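Ribonuclease H (Uncultured organism, PDB 4IBN) probably cleaves the RNA strand of RNA-DNA hybrids endonucleolytically, leaving 5'-phosphomonoesters, with magnesium as cofactor. Local coordinates at residues F89-F93 with P200-F205. Residues are numbered along the deposited sequence.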
loop_
_atom_site.group_PDB
_atom_site.type_symbol
_atom_site.label_atom_id
_atom_site.label_comp_id
_atom_site.label_asym_id
_atom_site.label_seq_id
_atom_site.Cartn_x
_atom_site.Cartn_y
_atom_site.Cartn_z
ATOM N N PHE A 89 10.176 10.698 -1.235
ATOM C CA PHE A 89 9.242 10.960 -0.191
ATOM C C PHE A 89 9.623 10.180 1.058
ATOM O O PHE A 89 10.234 9.177 0.976
ATOM C CB PHE A 89 7.842 10.461 -0.575
ATOM C CG PHE A 89 7.022 11.404 -1.393
ATOM C CD1 PHE A 89 5.928 11.991 -0.872
ATOM C CD2 PHE A 89 7.303 11.643 -2.690
ATOM C CE1 PHE A 89 5.165 12.799 -1.611
ATOM C CE2 PHE A 89 6.540 12.464 -3.403
ATOM C CZ PHE A 89 5.484 13.035 -2.874
ATOM N N ARG A 90 9.201 10.664 2.209
ATOM C CA ARG A 90 9.145 9.873 3.408
ATOM C C ARG A 90 7.692 9.369 3.562
ATOM O O ARG A 90 6.819 10.102 3.421
ATOM C CB ARG A 90 9.543 10.700 4.604
ATOM C CG ARG A 90 10.969 11.002 4.630
ATOM C CD ARG A 90 11.326 11.986 5.753
ATOM N NE ARG A 90 11.031 13.325 5.325
ATOM C CZ ARG A 90 10.869 14.334 6.134
ATOM N NH1 ARG A 90 10.989 14.171 7.408
ATOM N NH2 ARG A 90 10.577 15.515 5.653
ATOM N N VAL A 91 7.506 8.089 3.816
ATOM C CA VAL A 91 6.201 7.487 3.820
ATOM C C VAL A 91 6.018 6.625 5.037
ATOM O O VAL A 91 6.802 5.825 5.313
ATOM C CB VAL A 91 5.997 6.604 2.573
ATOM C CG1 VAL A 91 4.645 5.984 2.549
ATOM C CG2 VAL A 91 6.276 7.396 1.321
ATOM N N VAL A 92 4.900 6.783 5.704
ATOM C CA VAL A 92 4.486 5.817 6.672
ATOM C C VAL A 92 3.432 4.985 5.981
ATOM O O VAL A 92 2.445 5.523 5.624
ATOM C CB VAL A 92 3.852 6.486 7.886
ATOM C CG1 VAL A 92 3.408 5.452 8.857
ATOM C CG2 VAL A 92 4.819 7.397 8.532
ATOM N N PHE A 93 3.689 3.694 5.790
ATOM C CA PHE A 93 2.797 2.836 5.034
ATOM C C PHE A 93 2.172 1.850 5.977
ATOM O O PHE A 93 2.829 1.067 6.524
ATOM C CB PHE A 93 3.586 2.109 3.923
ATOM C CG PHE A 93 2.744 1.368 2.897
ATOM C CD1 PHE A 93 2.567 1.856 1.645
ATOM C CD2 PHE A 93 2.243 0.136 3.162
ATOM C CE1 PHE A 93 1.871 1.193 0.737
ATOM C CE2 PHE A 93 1.554 -0.521 2.248
ATOM C CZ PHE A 93 1.361 0.011 1.037
ATOM N N PRO A 200 1.019 11.560 11.197
ATOM C CA PRO A 200 2.243 11.364 11.946
ATOM C C PRO A 200 3.097 12.584 12.143
ATOM O O PRO A 200 3.097 13.460 11.360
ATOM C CB PRO A 200 2.986 10.321 11.121
ATOM C CG PRO A 200 2.483 10.422 9.821
ATOM C CD PRO A 200 1.044 10.795 9.953
ATOM N N ASP A 201 3.796 12.597 13.264
ATOM C CA ASP A 201 4.838 13.541 13.595
ATOM C C ASP A 201 6.091 13.149 12.864
ATOM O O ASP A 201 6.402 12.033 12.787
ATOM C CB ASP A 201 5.224 13.375 15.046
ATOM C CG ASP A 201 4.256 13.908 15.981
ATOM O OD1 ASP A 201 3.185 14.341 15.554
ATOM O OD2 ASP A 201 4.577 13.917 17.174
ATOM N N ALA A 202 6.870 14.089 12.413
ATOM C CA ALA A 202 8.107 13.740 11.779
ATOM C C ALA A 202 9.042 13.082 12.766
ATOM O O ALA A 202 10.021 12.484 12.383
ATOM C CB ALA A 202 8.727 14.890 11.135
ATOM N N ALA A 203 8.719 13.188 14.037
ATOM C CA ALA A 203 9.172 12.344 15.141
ATOM C C ALA A 203 8.732 10.883 15.294
ATOM O O ALA A 203 9.414 10.070 15.826
ATOM C CB ALA A 203 8.971 13.055 16.418
ATOM N N ALA A 204 7.519 10.609 14.910
ATOM C CA ALA A 204 6.967 9.300 14.905
ATOM C C ALA A 204 7.711 8.555 13.802
ATOM O O ALA A 204 7.455 7.384 13.636
ATOM C CB ALA A 204 5.516 9.356 14.578
ATOM N N PHE A 205 8.575 9.231 13.026
ATOM C CA PHE A 205 9.019 8.634 11.776
ATOM C C PHE A 205 10.244 7.794 11.957
ATOM O O PHE A 205 11.278 8.292 12.258
ATOM C CB PHE A 205 9.227 9.633 10.639
ATOM C CG PHE A 205 9.489 8.988 9.289
ATOM C CD1 PHE A 205 8.589 8.174 8.725
ATOM C CD2 PHE A 205 10.652 9.203 8.614
ATOM C CE1 PHE A 205 8.859 7.599 7.527
ATOM C CE2 PHE A 205 10.890 8.649 7.427
ATOM C CZ PHE A 205 9.995 7.833 6.893
#
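F205 does most of the work here. With chi1 in the t well, its ring reaches the strand end-on between R90 and V92: F205 CE1 comes to 3.5 Å from the carbonyl O of V91 and F205 CD1 to 3.9 Å from CG2 of V92, both meeting the ring edge, while F205 CE2 lies 3.7 Å from CG of R90. V92, also t, sets CG2 where it serves two partners, F205 and the P200 ring, whose CG is 4.0 Å away. The R90 chain runs m, t, m past the aromatic ring, so its methylenes pack while NH2 is hydrogen-bonded to the T14 carbonyl; A202 CB just touches R90 NH1 at 4.4 Å. A type I turn, closed by A204 N to D201 O at 2.8 Å, folds the loop so that P200 and F205 both face the strand. The loop thus covers a patch of the sheet face turned away from helix 67-82, over strand 90-95 and its parallel neighbours 16-25 and 140-145; V91 points to the other face, onto helix 67-82.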